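Long-range contacts in chloromuconate cycloisomerase (Rhodococcus opacus, PDB 4M0X), which belongs to the enolase superfamily of enzymes, setting a capping N-terminal domain against a modified TIM barrel that holds a manganese ion: residues Ala10-Leu15 with Ser32-Arg37; Glu49-Gly54 with Ala298-Ser303; Ile309-Tyr314 with Gly346-Pro351. All blocks are in the same frame, centred on the assembly; numbering follows the deposited sequence.

From the N terminus, interaction 1 closes first, joining residues 10-15 to 32-37 across a short connection within the sheet of the N-terminal capping domain. Interaction 2 opens in the next strand of that sheet and closes a far larger loop of more than 240 residues at 298-303, tying the cap to the barrel. Interaction 3 then closes a loop of 31 residues, linking helix 304-316 to strand 347-349 and the residues just after it. The three lie in series, without nesting or crossing. They still touch in succession: Val34 O is a probable hydrogen-bond acceptor for Ala50 N between interactions 1 and 2, and Ala298 O for Tyr314 OH between interactions 2 and 3.

Interaction 1: residues Ala10-Leu15 with Ser32-Arg37; sequences ATIVDL and SIVLVR
Backbone hydrogen bonds set the register of strands 10-15 and 32-37, whose N-to-C directions lie 149° apart. Thr11 and Leu35 form one antiparallel hydrogen-bonded pair, with Thr11 N to Leu35 O at 3.2 Å and Leu35 N to Thr11 O at 2.7 Å; in each bond the donor stands above the acceptor's carbonyl plane. At the second such pair, Val13 N reaches Ile33 O at 2.7 Å, nearly along the C=O axis and almost straight at hydrogen (177°). The return bond, Ile33 N to Val13 O at 3.0 Å, lies in the carbonyl plane.

A side-chain bond extends the ladder: Ser32 OG donates to Asp14 OD1 at 2.7 Å, meeting the anti lone pair of that carboxylate oxygen. OD1 also takes a salt bridge from Arg370, so two donors grip it. A water bridges Thr11 OG1 and Leu35 O, giving that carbonyl a second donor beside Thr11 N.

The pairing belongs to the antiparallel sheet of the enolase-superfamily capping domain, in which strand 27-40 is flanked by strands 5-17 and 45-51.

Apolar contacts divide between its two faces. Ala10 CB meets Val34 CG1 at 3.7 Å and lies near Val36 CG2, on the face where helix 63-74 packs against Val34 and Val36. On the other, Ile33 CG1 takes the crowded position between its backbone N and carbonyl carbon (chi1 76°), which brings it to 3.8 Å from Val13 CB. Val13 and Leu35 lie side by side and point the same way, Val13 CG2 to Leu35 CB at 4.2 Å; helix 362-368 adjoins Val13 there.

Interaction 2: residues Glu49-Gly54 with Ala298-Ser303; sequences EAVTPG and AATPES
The touching parts of segments 49-54 and 298-303 run 132° apart, closest in backbone where the CA atoms of Pro53 and Thr300 stand 5.7 Å from each other, just ahead of the cis peptide bond that precedes Pro301. Glu49 carries the polar contact. Its CG is anti to the backbone N and the chain beyond is extended, so the carboxylate reaches Ser303 end-on. OE2 accepts Ser303 N at 2.7 Å through its syn lone pair, in a nearly straight bond (177°). OE1 takes the hydroxyl hydrogen of Ser303 OG from above the carboxylate plane, and Met306 N also donates to it. Because Ser303 is an N-cap residue whose OG caps Val305 N, these helix-end N-H groups would be expected to favour the ionised carboxylate.

Val51 lies obliquely across Glu302, with Val51 CG1 3.4 Å from Glu302 CB. Thr300 CG2 approaches Val51 CG1 at 3.9 Å and also faces Pro53 CD. Glu302 itself bends at chi2, and its OE2 accepts Thr300 N, holding the loop's own shape. Pro53 centres an inverse gamma turn, and its side chain is about 8 Å from the bound manganese ion.

The contact thus joins the last part of cap strand 45-51, which pairs with strand 27-40 and meets helix 101-118 through Ala50, and the loop that follows to the barrel loop leading from strand 294-297 into helix 304-316.

Interaction 3: residues Ile309-Tyr314 with Gly346-Pro351; sequences ISAQLY and GELLIP
Gln312 OE1 is the best-held polar atom here, gripped by one hydrogen bond from the backbone N of Ser124. At the other end of the same carboxamide, NE2 makes a weak hydrogen bond to Gly355 O and stands 3.1 Å from Pro351 O. Both ends of the amide therefore have partners beyond the two segments, which would fix its rotation. The side chain leaves helix 309-314 with CG anti to the carbonyl carbon and then runs extended, crossing Ile350 obliquely, with Gln312 CG 3.7 Å from Ile350 CG2.

The methyl of Ala311 is the apolar centre of the contact. It points toward segment 346-351 and meets Leu348 CD2 at 3.6 Å, while Pro351 CD touches the same CB at 3.9 Å. Leu348 extends to it with CG anti to the backbone N (chi1 173°). Ile350 comes in against the backbone, its CG1 3.7 Å from Ala311 O and its CG2 and CD1 close to that same oxygen.

Helix 304-316 connects strands 294-297 and 323-324 of the modified TIM barrel and lies outside it; its other flank, through Ile309 and Leu313, rests on helices 272-275 and 278-291. Strand 347-349 pairs antiparallel with strand 134-141, the first of the barrel, so the contact joins this extra strand, and the residues after it, to the flank of helix 304-316. The small alanine methyl admits close approach of helix 309-314 and segment 346-351, and the side-chain contacts of Ala311 with Leu348, Ile350 and Pro351 are all apolar, consistent with an association that rests largely on buried hydrocarbon, the polar end of Gln312 being engaged chiefly outside the two segments.

Interaction 1: residues Ala10-Leu15 with Ser32-Arg37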
loop_
_atom_site.group_PDB
_atom_site.type_symbol
_atom_site.label_atom_id
_atom_site.label_comp_id
_atom_site.label_asym_id
_atom_site.label_seq_id
_atom_site.Cartn_x
_atom_site.Cartn_y
_atom_site.Cartn_z
ATOM N N ALA A 10 18.545 -18.109 -43.223
ATOM C CA ALA A 10 18.413 -18.694 -41.895
ATOM C C ALA A 10 18.494 -20.239 -41.978
ATOM O O ALA A 10 17.551 -20.909 -42.438
ATOM C CB ALA A 10 17.112 -18.236 -41.253
ATOM N N THR A 11 19.619 -20.784 -41.532
ATOM C CA THR A 11 19.945 -22.198 -41.702
ATOM C C THR A 11 20.051 -22.901 -40.355
ATOM O O THR A 11 20.855 -22.489 -39.481
ATOM C CB THR A 11 21.346 -22.368 -42.306
ATOM O OG1 THR A 11 21.440 -21.672 -43.559
ATOM C CG2 THR A 11 21.685 -23.841 -42.462
ATOM N N ILE A 12 19.282 -23.980 -40.221
ATOM C CA ILE A 12 19.246 -24.798 -39.020
ATOM C C ILE A 12 20.555 -25.640 -38.919
ATOM O O ILE A 12 20.895 -26.401 -39.831
ATOM C CB ILE A 12 17.935 -25.630 -39.002
ATOM C CG1 ILE A 12 16.717 -24.698 -39.049
ATOM C CG2 ILE A 12 17.815 -26.535 -37.791
ATOM C CD1 ILE A 12 15.425 -25.382 -39.491
ATOM N N VAL A 13 21.299 -25.466 -37.826
ATOM C CA VAL A 13 22.569 -26.170 -37.623
ATOM C C VAL A 13 22.548 -27.060 -36.372
ATOM O O VAL A 13 22.023 -26.669 -35.314
ATOM C CB VAL A 13 23.720 -25.166 -37.455
ATOM C CG1 VAL A 13 25.036 -25.906 -37.183
ATOM C CG2 VAL A 13 23.791 -24.224 -38.632
ATOM N N ASP A 14 23.104 -28.252 -36.463
ATOM C CA ASP A 14 23.121 -29.112 -35.274
ATOM C C ASP A 14 24.561 -29.277 -34.912
ATOM O O ASP A 14 25.370 -29.595 -35.769
ATOM C CB ASP A 14 22.503 -30.498 -35.510
ATOM C CG ASP A 14 20.998 -30.457 -35.829
ATOM O OD1 ASP A 14 20.176 -29.842 -35.079
ATOM O OD2 ASP A 14 20.635 -31.103 -36.846
ATOM N N LEU A 15 24.893 -29.057 -33.654
ATOM C CA LEU A 15 26.296 -29.087 -33.239
ATOM C C LEU A 15 26.586 -30.162 -32.226
ATOM O O LEU A 15 25.956 -30.218 -31.165
ATOM C CB LEU A 15 26.736 -27.712 -32.702
ATOM C CG LEU A 15 26.822 -26.618 -33.769
ATOM C CD1 LEU A 15 27.303 -25.318 -33.161
ATOM C CD2 LEU A 15 27.734 -27.041 -34.920
ATOM N N SER A 32 21.389 -26.964 -31.074
ATOM C CA SER A 32 20.674 -26.671 -32.294
ATOM C C SER A 32 20.463 -25.196 -32.387
ATOM O O SER A 32 19.941 -24.579 -31.462
ATOM C CB SER A 32 19.335 -27.388 -32.304
ATOM O OG SER A 32 19.495 -28.737 -32.725
ATOM N N ILE A 33 20.897 -24.616 -33.494
ATOM C CA ILE A 33 20.794 -23.180 -33.673
ATOM C C ILE A 33 20.260 -22.909 -35.058
ATOM O O ILE A 33 20.346 -23.768 -35.945
ATOM C CB ILE A 33 22.152 -22.464 -33.472
ATOM C CG1 ILE A 33 23.064 -22.653 -34.682
ATOM C CG2 ILE A 33 22.840 -22.935 -32.186
ATOM C CD1 ILE A 33 24.279 -21.747 -34.698
ATOM N N VAL A 34 19.676 -21.735 -35.244
ATOM C CA VAL A 34 19.468 -21.244 -36.578
ATOM C C VAL A 34 20.626 -20.282 -36.795
ATOM O O VAL A 34 20.809 -19.351 -36.002
ATOM C CB VAL A 34 18.096 -20.531 -36.724
ATOM C CG1 VAL A 34 17.880 -20.045 -38.148
ATOM C CG2 VAL A 34 16.955 -21.460 -36.338
ATOM N N LEU A 35 21.436 -20.486 -37.828
ATOM C CA LEU A 35 22.447 -19.455 -38.131
ATOM C C LEU A 35 21.946 -18.398 -39.125
ATOM O O LEU A 35 21.642 -18.721 -40.263
ATOM C CB LEU A 35 23.782 -20.048 -38.599
ATOM C CG LEU A 35 24.724 -18.867 -38.803
ATOM C CD1 LEU A 35 25.649 -18.728 -37.616
ATOM C CD2 LEU A 35 25.506 -18.958 -40.096
ATOM N N VAL A 36 21.837 -17.144 -38.691
ATOM C CA VAL A 36 21.342 -16.075 -39.590
ATOM C C VAL A 36 22.487 -15.355 -40.268
ATOM O O VAL A 36 23.548 -15.152 -39.663
ATOM C CB VAL A 36 20.432 -15.075 -38.894
ATOM C CG1 VAL A 36 20.254 -13.814 -39.746
ATOM C CG2 VAL A 36 19.090 -15.724 -38.634
ATOM N N ARG A 37 22.285 -15.020 -41.543
ATOM C CA ARG A 37 23.307 -14.346 -42.323
ATOM C C ARG A 37 22.717 -13.211 -43.058
ATOM O O ARG A 37 21.651 -13.329 -43.669
ATOM C CB ARG A 37 23.944 -15.284 -43.313
ATOM C CG ARG A 37 24.878 -16.252 -42.630
ATOM C CD ARG A 37 25.160 -17.365 -43.603
ATOM N NE ARG A 37 26.332 -17.059 -44.406
ATOM C CZ ARG A 37 26.762 -17.824 -45.390
ATOM N NH1 ARG A 37 26.081 -18.921 -45.697
ATOM N NH2 ARG A 37 27.846 -17.465 -46.057
HETATM O O HOH W 1 22.006 -19.048 -42.872
#

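Interaction 2: residues Glu49-Gly54 with Ala298-Ser303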
loop_
_atom_site.group_PDB
_atom_site.type_symbol
_atom_site.label_atom_id
_atom_site.label_comp_id
_atom_site.label_asym_id
_atom_site.label_seq_id
_atom_site.Cartn_x
_atom_site.Cartn_y
_atom_site.Cartn_z
ATOM N N GLU A 49 22.843 -15.787 -34.251
ATOM C CA GLU A 49 22.406 -17.110 -33.890
ATOM C C GLU A 49 21.039 -17.009 -33.209
ATOM O O GLU A 49 20.805 -16.114 -32.402
ATOM C CB GLU A 49 23.488 -17.728 -33.003
ATOM C CG GLU A 49 23.056 -18.756 -31.976
ATOM C CD GLU A 49 24.243 -19.389 -31.241
ATOM O OE1 GLU A 49 25.373 -18.924 -31.368
ATOM O OE2 GLU A 49 24.056 -20.374 -30.522
ATOM N N ALA A 50 20.109 -17.882 -33.578
ATOM C CA ALA A 50 18.948 -18.142 -32.712
ATOM C C ALA A 50 19.172 -19.441 -31.911
ATOM O O ALA A 50 19.466 -20.502 -32.472
ATOM C CB ALA A 50 17.665 -18.225 -33.510
ATOM N N VAL A 51 19.051 -19.368 -30.603
ATOM C CA VAL A 51 19.277 -20.564 -29.834
ATOM C C VAL A 51 18.285 -20.688 -28.662
ATOM O O VAL A 51 17.696 -19.696 -28.177
ATOM C CB VAL A 51 20.773 -20.651 -29.404
ATOM C CG1 VAL A 51 21.107 -19.574 -28.371
ATOM C CG2 VAL A 51 21.156 -22.058 -28.952
ATOM N N THR A 52 18.117 -21.923 -28.221
ATOM C CA THR A 52 17.072 -22.298 -27.305
ATOM C C THR A 52 17.638 -23.381 -26.378
ATOM O O THR A 52 18.529 -24.132 -26.777
ATOM C CB THR A 52 15.899 -22.808 -28.135
ATOM O OG1 THR A 52 14.756 -21.978 -27.910
ATOM C CG2 THR A 52 15.598 -24.232 -27.849
ATOM N N PRO A 53 17.178 -23.448 -25.124
ATOM C CA PRO A 53 17.711 -24.500 -24.236
ATOM C C PRO A 53 17.136 -25.887 -24.508
ATOM O O PRO A 53 16.617 -26.535 -23.574
ATOM C CB PRO A 53 17.285 -24.046 -22.842
ATOM C CG PRO A 53 16.145 -23.127 -23.085
ATOM C CD PRO A 53 16.386 -22.450 -24.395
ATOM N N GLY A 54 17.212 -26.328 -25.765
ATOM C CA GLY A 54 16.686 -27.626 -26.186
ATOM C C GLY A 54 15.221 -27.708 -26.579
ATOM O O GLY A 54 14.615 -28.747 -26.394
ATOM N N ALA A 298 24.237 -14.425 -18.135
ATOM C CA ALA A 298 23.574 -15.707 -18.229
ATOM C C ALA A 298 23.733 -16.376 -19.580
ATOM O O ALA A 298 24.050 -15.728 -20.579
ATOM C CB ALA A 298 22.102 -15.589 -17.868
ATOM N N ALA A 299 23.478 -17.680 -19.601
ATOM C CA ALA A 299 23.653 -18.497 -20.789
ATOM C C ALA A 299 22.309 -19.076 -21.210
ATOM O O ALA A 299 21.405 -19.227 -20.375
ATOM C CB ALA A 299 24.642 -19.613 -20.496
ATOM N N THR A 300 22.180 -19.403 -22.497
ATOM C CA THR A 300 20.934 -19.957 -23.015
ATOM C C THR A 300 20.871 -21.505 -22.963
ATOM O O THR A 300 19.844 -22.073 -22.609
ATOM C CB THR A 300 20.565 -19.352 -24.387
ATOM O OG1 THR A 300 20.276 -17.962 -24.225
ATOM C CG2 THR A 300 19.345 -20.015 -24.955
ATOM N N PRO A 301 21.964 -22.204 -23.281
ATOM C CA PRO A 301 23.272 -21.756 -23.712
ATOM C C PRO A 301 23.251 -21.498 -25.207
ATOM O O PRO A 301 22.195 -21.514 -25.826
ATOM C CB PRO A 301 24.188 -22.957 -23.370
ATOM C CG PRO A 301 23.289 -24.018 -22.814
ATOM C CD PRO A 301 21.903 -23.672 -23.268
ATOM N N GLU A 302 24.421 -21.283 -25.776
ATOM C CA GLU A 302 24.544 -20.891 -27.166
ATOM C C GLU A 302 25.919 -21.350 -27.660
ATOM O O GLU A 302 26.778 -21.783 -26.859
ATOM C CB GLU A 302 24.357 -19.365 -27.299
ATOM C CG GLU A 302 25.290 -18.476 -26.466
ATOM C CD GLU A 302 25.398 -18.898 -25.005
ATOM O OE1 GLU A 302 26.414 -19.557 -24.657
ATOM O OE2 GLU A 302 24.458 -18.608 -24.215
ATOM N N SER A 303 26.116 -21.283 -28.971
ATOM C CA SER A 303 27.375 -21.639 -29.552
ATOM C C SER A 303 28.295 -20.434 -29.402
ATOM O O SER A 303 27.952 -19.465 -28.716
ATOM C CB SER A 303 27.156 -21.912 -31.013
ATOM O OG SER A 303 26.843 -20.685 -31.628
#

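Interaction 3: residues Ile309-Tyr314 with Gly346-Pro351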
loop_
_atom_site.group_PDB
_atom_site.type_symbol
_atom_site.label_atom_id
_atom_site.label_comp_id
_atom_site.label_asym_id
_atom_site.label_seq_id
_atom_site.Cartn_x
_atom_site.Cartn_y
_atom_site.Cartn_z
ATOM N N ILE A 309 29.002 -12.423 -28.997
ATOM C CA ILE A 309 28.391 -11.089 -28.882
ATOM C C ILE A 309 27.992 -10.868 -27.427
ATOM O O ILE A 309 28.272 -9.816 -26.862
ATOM C CB ILE A 309 27.260 -10.789 -29.937
ATOM C CG1 ILE A 309 26.732 -9.375 -29.821
ATOM C CG2 ILE A 309 26.048 -11.712 -29.821
ATOM C CD1 ILE A 309 27.804 -8.311 -29.756
ATOM N N SER A 310 27.398 -11.888 -26.814
ATOM C CA SER A 310 27.142 -11.891 -25.376
ATOM C C SER A 310 28.361 -11.546 -24.543
ATOM O O SER A 310 28.266 -10.708 -23.664
ATOM C CB SER A 310 26.629 -13.248 -24.916
ATOM O OG SER A 310 25.375 -13.490 -25.499
ATOM N N ALA A 311 29.488 -12.204 -24.798
ATOM C CA ALA A 311 30.706 -11.946 -24.030
ATOM C C ALA A 311 31.073 -10.461 -24.089
ATOM O O ALA A 311 31.462 -9.853 -23.082
ATOM C CB ALA A 311 31.856 -12.815 -24.523
ATOM N N GLN A 312 30.919 -9.870 -25.266
ATOM C CA GLN A 312 31.193 -8.451 -25.415
ATOM C C GLN A 312 30.198 -7.620 -24.598
ATOM O O GLN A 312 30.601 -6.745 -23.830
ATOM C CB GLN A 312 31.226 -8.045 -26.887
ATOM C CG GLN A 312 32.581 -8.281 -27.522
ATOM C CD GLN A 312 32.621 -7.928 -28.990
ATOM O OE1 GLN A 312 32.033 -6.932 -29.425
ATOM N NE2 GLN A 312 33.319 -8.741 -29.768
ATOM N N LEU A 313 28.908 -7.905 -24.751
ATOM C CA LEU A 313 27.882 -7.270 -23.921
ATOM C C LEU A 313 28.310 -7.252 -22.454
ATOM O O LEU A 313 28.457 -6.178 -21.838
ATOM C CB LEU A 313 26.547 -8.005 -24.061
ATOM C CG LEU A 313 25.452 -7.548 -23.100
ATOM C CD1 LEU A 313 25.076 -6.093 -23.374
ATOM C CD2 LEU A 313 24.231 -8.434 -23.235
ATOM N N TYR A 314 28.535 -8.458 -21.916
ATOM C CA TYR A 314 28.862 -8.653 -20.508
ATOM C C TYR A 314 30.120 -7.882 -20.131
ATOM O O TYR A 314 30.210 -7.351 -19.038
ATOM C CB TYR A 314 29.000 -10.135 -20.181
ATOM C CG TYR A 314 27.812 -11.019 -20.559
ATOM C CD1 TYR A 314 26.598 -10.464 -20.963
ATOM C CD2 TYR A 314 27.891 -12.422 -20.461
ATOM C CE1 TYR A 314 25.514 -11.264 -21.292
ATOM C CE2 TYR A 314 26.796 -13.230 -20.792
ATOM C CZ TYR A 314 25.613 -12.639 -21.213
ATOM O OH TYR A 314 24.497 -13.390 -21.551
ATOM N N GLY A 346 39.676 -21.475 -16.244
ATOM C CA GLY A 346 38.301 -21.182 -15.848
ATOM C C GLY A 346 37.853 -19.755 -16.081
ATOM O O GLY A 346 37.096 -19.207 -15.286
ATOM N N GLU A 347 38.298 -19.153 -17.178
ATOM C CA GLU A 347 37.875 -17.796 -17.520
ATOM C C GLU A 347 37.660 -17.638 -19.011
ATOM O O GLU A 347 38.396 -18.181 -19.812
ATOM C CB GLU A 347 38.916 -16.767 -17.068
ATOM C CG GLU A 347 39.170 -16.733 -15.568
ATOM C CD GLU A 347 40.065 -15.586 -15.125
ATOM O OE1 GLU A 347 39.899 -15.164 -13.968
ATOM O OE2 GLU A 347 40.921 -15.101 -15.906
ATOM N N LEU A 348 36.645 -16.875 -19.383
ATOM C CA LEU A 348 36.438 -16.529 -20.778
ATOM C C LEU A 348 37.267 -15.296 -21.104
ATOM O O LEU A 348 37.293 -14.351 -20.308
ATOM C CB LEU A 348 34.959 -16.270 -21.046
ATOM C CG LEU A 348 34.567 -15.744 -22.427
ATOM C CD1 LEU A 348 34.918 -16.723 -23.540
ATOM C CD2 LEU A 348 33.078 -15.421 -22.420
ATOM N N LEU A 349 37.973 -15.320 -22.241
ATOM C CA LEU A 349 38.616 -14.126 -22.759
ATOM C C LEU A 349 37.639 -13.463 -23.736
ATOM O O LEU A 349 37.115 -14.129 -24.617
ATOM C CB LEU A 349 39.886 -14.486 -23.500
ATOM C CG LEU A 349 41.014 -15.388 -23.023
ATOM C CD1 LEU A 349 42.019 -15.394 -24.164
ATOM C CD2 LEU A 349 41.694 -14.922 -21.736
ATOM N N ILE A 350 37.386 -12.172 -23.604
ATOM C CA ILE A 350 36.369 -11.546 -24.472
ATOM C C ILE A 350 36.843 -11.292 -25.921
ATOM O O ILE A 350 37.878 -10.631 -26.158
ATOM C CB ILE A 350 35.792 -10.248 -23.849
ATOM C CG1 ILE A 350 35.067 -10.564 -22.523
ATOM C CG2 ILE A 350 34.863 -9.541 -24.835
ATOM C CD1 ILE A 350 35.010 -9.419 -21.542
ATOM N N PRO A 351 36.094 -11.803 -26.906
ATOM C CA PRO A 351 36.524 -11.508 -28.272
ATOM C C PRO A 351 36.670 -9.998 -28.520
ATOM O O PRO A 351 35.871 -9.187 -28.010
ATOM C CB PRO A 351 35.405 -12.123 -29.134
ATOM C CG PRO A 351 34.922 -13.256 -28.291
ATOM C CD PRO A 351 34.915 -12.678 -26.888
#